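Local coordinates for putative uncharacterized protein ST0493 (Sulfolobus tokodaii, PDB 2RBG) that is of unknown function, a DUF5751-family protein from an archaeon that folds as an alpha/beta domain around a parallel sheet and carries a disulfide, at residues Y3-L7 with S30-K34; K23-V28 with L90-C94. Residue numbers count along the deposited sequence, not the author numbering.

Contact 1 of 2, residues Y3-L7 with S30-K34; sequences YKNIL and SSGSK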
# COMPACT_ATOMS: atom_id res chain seq x y z
N TYR A 3 -0.26 13.68 15.67
CA TYR A 3 -0.62 14.50 14.48
C TYR A 3 -1.83 15.39 14.78
O TYR A 3 -2.81 14.94 15.36
CB TYR A 3 -0.91 13.59 13.29
CG TYR A 3 0.30 12.82 12.81
CD1 TYR A 3 0.35 11.43 12.89
CD2 TYR A 3 1.41 13.49 12.31
CE1 TYR A 3 1.48 10.73 12.48
CE2 TYR A 3 2.55 12.80 11.89
CZ TYR A 3 2.58 11.42 11.98
OH TYR A 3 3.70 10.73 11.57
N LYS A 4 -1.74 16.65 14.35
CA LYS A 4 -2.80 17.63 14.58
C LYS A 4 -3.47 18.11 13.29
O LYS A 4 -4.63 18.52 13.32
CB LYS A 4 -2.24 18.84 15.33
CG LYS A 4 -1.59 18.50 16.66
CD LYS A 4 -2.62 18.07 17.70
CE LYS A 4 -3.55 19.22 18.07
NZ LYS A 4 -4.55 18.81 19.10
N ASN A 5 -2.75 18.07 12.18
CA ASN A 5 -3.31 18.52 10.90
C ASN A 5 -2.61 17.80 9.76
O ASN A 5 -1.49 18.13 9.39
CB ASN A 5 -3.17 20.04 10.75
CG ASN A 5 -3.88 20.57 9.52
OD1 ASN A 5 -4.92 20.06 9.12
ND2 ASN A 5 -3.33 21.63 8.93
N ILE A 6 -3.30 16.81 9.21
CA ILE A 6 -2.78 15.98 8.13
C ILE A 6 -2.89 16.64 6.76
O ILE A 6 -3.95 17.13 6.37
CB ILE A 6 -3.54 14.64 8.07
CG1 ILE A 6 -3.48 13.94 9.44
CG2 ILE A 6 -2.94 13.75 6.99
CD1 ILE A 6 -2.08 13.59 9.90
N LEU A 7 -1.77 16.66 6.02
CA LEU A 7 -1.78 17.20 4.67
C LEU A 7 -2.19 16.03 3.78
O LEU A 7 -1.48 15.03 3.71
CB LEU A 7 -0.39 17.68 4.24
CG LEU A 7 -0.29 18.09 2.77
CD1 LEU A 7 -1.18 19.30 2.51
CD2 LEU A 7 1.16 18.41 2.42
N SER A 30 -7.35 7.10 11.72
CA SER A 30 -6.31 6.27 12.33
C SER A 30 -5.07 7.06 12.74
O SER A 30 -4.34 6.65 13.64
CB SER A 30 -5.89 5.15 11.38
OG SER A 30 -6.91 4.17 11.26
N SER A 31 -4.84 8.20 12.09
CA SER A 31 -3.67 9.02 12.39
C SER A 31 -3.74 9.69 13.75
O SER A 31 -2.72 10.11 14.30
CB SER A 31 -3.49 10.11 11.32
OG SER A 31 -4.42 11.16 11.51
N GLY A 32 -4.94 9.80 14.30
CA GLY A 32 -5.11 10.43 15.60
C GLY A 32 -5.47 11.90 15.45
O GLY A 32 -5.86 12.56 16.41
N SER A 33 -5.33 12.41 14.23
CA SER A 33 -5.65 13.80 13.96
C SER A 33 -7.15 13.95 13.77
O SER A 33 -7.83 13.02 13.33
CB SER A 33 -4.93 14.27 12.69
OG SER A 33 -5.22 15.63 12.41
N LYS A 34 -7.67 15.12 14.12
CA LYS A 34 -9.09 15.39 13.98
C LYS A 34 -9.26 16.43 12.88
O LYS A 34 -10.37 16.91 12.63
CB LYS A 34 -9.67 15.92 15.30
CG LYS A 34 -9.23 15.13 16.53
CD LYS A 34 -9.53 13.64 16.39
CE LYS A 34 -8.98 12.85 17.57
NZ LYS A 34 -9.16 11.38 17.39
O HOH W 1 -1.46 11.47 16.67
O HOH W 2 -6.46 17.45 15.28
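This is a small, water-bridged contact at one end of a beta-alpha-beta unit, between the start of strand 6-11 with its lead-in and the turn after helix 17-31. The segments bury 230 Å², and their closest CA pair is Lys4 and Ser33, 4.8 Å apart. The backbones approach most closely in a CA-H...O contact, Ser33 CA to Tyr3 O at 3.4 Å with 124° at the hydrogen; Ser33 OG comes within 3.1 Å of Lys4 O, but its hydrogen bond is with Lys35 O. Two waters supply the polar links: one accepts from Tyr3 N (2.7 Å) and donates to Ser31 O (3.0 Å), the other accepts from Lys34 N (2.9 Å) and donates to Lys4 O (2.9 Å). Gly32 leaves the helix at phi 95°, where a CB would collide with the preceding carbonyl oxygen, and Ser33 N donates to Ser31 OG (3.1 Å, 161°) in an ST turn. Ser31 OG is also hydrogen-bonded to Val28 O. Ile6 is the apolar side chain packed against both serines, its CG1 3.6 Å from Ser31 OG and from Ser33 CB, while the Tyr3 ring turns an edge to Ser31 O (CD1 to O 3.6 Å). Ile6 pairs through its backbone with Lys35 and Thr37 of strand 35-41, and Tyr3, Ile6 and Ser31 all pack on Ile118 of strand 117-121.

Contact 2 of 2, residues K23-V28 with L90-C94; sequences KIFLDV and LLVYC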
# COMPACT_ATOMS: atom_id res chain seq x y z
N LYS A 23 -11.20 6.16 1.66
CA LYS A 23 -9.88 5.80 2.17
C LYS A 23 -9.28 6.96 2.96
O LYS A 23 -8.71 6.76 4.03
CB LYS A 23 -8.93 5.46 1.02
CG LYS A 23 -9.26 4.19 0.24
CD LYS A 23 -8.17 3.90 -0.79
CE LYS A 23 -8.36 2.54 -1.43
NZ LYS A 23 -8.26 1.45 -0.43
N ILE A 24 -9.41 8.17 2.43
CA ILE A 24 -8.87 9.34 3.09
C ILE A 24 -9.30 9.44 4.55
O ILE A 24 -8.47 9.61 5.43
CB ILE A 24 -9.28 10.63 2.35
CG1 ILE A 24 -8.56 10.70 1.00
CG2 ILE A 24 -8.96 11.86 3.21
CD1 ILE A 24 -9.02 11.83 0.11
N PHE A 25 -10.59 9.33 4.81
CA PHE A 25 -11.06 9.44 6.18
C PHE A 25 -10.68 8.26 7.07
O PHE A 25 -10.50 8.43 8.27
CB PHE A 25 -12.57 9.72 6.19
CG PHE A 25 -12.91 11.12 5.73
CD1 PHE A 25 -12.54 12.22 6.51
CD2 PHE A 25 -13.53 11.34 4.51
CE1 PHE A 25 -12.78 13.52 6.06
CE2 PHE A 25 -13.77 12.63 4.05
CZ PHE A 25 -13.40 13.73 4.83
N LEU A 26 -10.54 7.08 6.48
CA LEU A 26 -10.12 5.92 7.26
C LEU A 26 -8.71 6.21 7.78
O LEU A 26 -8.40 5.99 8.95
CB LEU A 26 -10.07 4.66 6.38
CG LEU A 26 -11.19 3.62 6.49
CD1 LEU A 26 -12.48 4.22 6.03
CD2 LEU A 26 -10.85 2.41 5.65
N ASP A 27 -7.86 6.73 6.89
CA ASP A 27 -6.49 7.03 7.26
C ASP A 27 -6.37 8.22 8.21
O ASP A 27 -5.58 8.19 9.15
CB ASP A 27 -5.64 7.27 6.00
CG ASP A 27 -5.44 6.00 5.19
OD1 ASP A 27 -5.23 4.94 5.81
OD2 ASP A 27 -5.47 6.07 3.95
N VAL A 28 -7.16 9.26 7.97
CA VAL A 28 -7.11 10.42 8.86
C VAL A 28 -7.53 10.02 10.27
O VAL A 28 -6.87 10.38 11.25
CB VAL A 28 -8.02 11.56 8.36
CG1 VAL A 28 -8.14 12.64 9.43
CG2 VAL A 28 -7.44 12.17 7.08
N LEU A 90 1.35 13.31 6.53
CA LEU A 90 1.11 13.31 5.09
C LEU A 90 0.39 12.06 4.58
O LEU A 90 0.75 10.94 4.94
CB LEU A 90 2.43 13.45 4.35
CG LEU A 90 2.40 13.37 2.82
CD1 LEU A 90 1.64 14.57 2.26
CD2 LEU A 90 3.82 13.34 2.28
N LEU A 91 -0.61 12.27 3.73
CA LEU A 91 -1.36 11.19 3.10
C LEU A 91 -1.33 11.46 1.60
O LEU A 91 -1.58 12.59 1.17
CB LEU A 91 -2.81 11.16 3.59
CG LEU A 91 -3.01 10.67 5.03
CD1 LEU A 91 -4.47 10.83 5.44
CD2 LEU A 91 -2.58 9.21 5.15
N VAL A 92 -1.01 10.44 0.81
CA VAL A 92 -0.92 10.59 -0.64
C VAL A 92 -1.77 9.57 -1.38
O VAL A 92 -1.68 8.37 -1.11
CB VAL A 92 0.55 10.45 -1.11
CG1 VAL A 92 0.62 10.50 -2.63
CG2 VAL A 92 1.40 11.57 -0.50
N TYR A 93 -2.57 10.04 -2.34
CA TYR A 93 -3.43 9.16 -3.13
C TYR A 93 -3.44 9.51 -4.61
O TYR A 93 -3.48 10.68 -4.99
CB TYR A 93 -4.87 9.24 -2.64
CG TYR A 93 -5.04 9.01 -1.16
CD1 TYR A 93 -5.26 7.73 -0.65
CD2 TYR A 93 -4.97 10.08 -0.27
CE1 TYR A 93 -5.40 7.52 0.72
CE2 TYR A 93 -5.11 9.88 1.09
CZ TYR A 93 -5.33 8.60 1.58
OH TYR A 93 -5.47 8.42 2.93
N CYS A 94 -3.43 8.48 -5.45
CA CYS A 94 -3.49 8.67 -6.89
C CYS A 94 -3.87 7.36 -7.56
O CYS A 94 -3.88 6.30 -6.92
CB CYS A 94 -2.13 9.12 -7.44
SG CYS A 94 -0.91 7.79 -7.72
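Tyr93 reaches from strand 89-94 to helix 17-31 and ends in a short hydrogen bond, its OH donating to Asp27 OD2 at 2.6 Å. Its CA-CB bond points toward the helix, and chi1 of -53° (m) carries the hydroxyl to Asp27, which, also m at chi1 (-69°), brings its carboxylate to the ring edge, close to the ring plane. Ile24 covers one face: CG1 stands 4.0 Å from the Tyr93 ring centroid and 27° off the normal, a CH-pi contact, with Ile24 CG1 to Tyr93 CE2 at 3.5 Å. Its chi1 of -70° (m) places CG1 over the ring, although the CA-CB bond points sideways. The strand and helix segments run nearly antiparallel, 161° between their directions and 9.9 Å between axes: helix 17-31 is the crossover helix of the beta-alpha-beta unit 6-11, 17-31, 35-41, so in this alpha/beta fold of strand order 3-2-1-4-5 it runs roughly antiparallel to the parallel strands, here also to the neighbouring strand 89-94. Leu91 and Tyr93, two residues apart on the strand, both direct CB toward the helix, whereas Val92 between them packs on helix 99-107. In its m,t rotamer Leu91 lays both methyls against Asp27 CB (CD1 3.8 Å, CD2 3.7 Å). Val28 has a sideways CA-CB bond, yet its t rotamer (chi1 170°) brings CG2 to 3.6 Å from Leu91 CD1. Lys23 begins toward the strand, its CB 4.1 Å from Tyr93 CE1, but then leads away through trans chi2 and chi3, and NZ forms a salt bridge with Asp76 of the second subunit.

Contacts 1 and 2 share helix 17-31: contact 2 uses residues 23-28, in the middle to later part of the helix, and contact 1 its last residues and the turn beyond. Their centres are about 10 Å apart. They join through the sheet as well, since strands 6-11 and 89-94 are neighbours: Leu7 O lies 2.9 Å from Leu91 N, a probable backbone hydrogen bond. Packing is continuous too, with Ile6 CG2 3.6 Å from Leu91 CD1 and Ser33 O 3.9 Å from Val28 CG1. Contact 2 is the more central, about 7 Å from the chain centre to its own centre against about 13 Å for contact 1, and it includes Cys94, disulfide-bonded to Cys122.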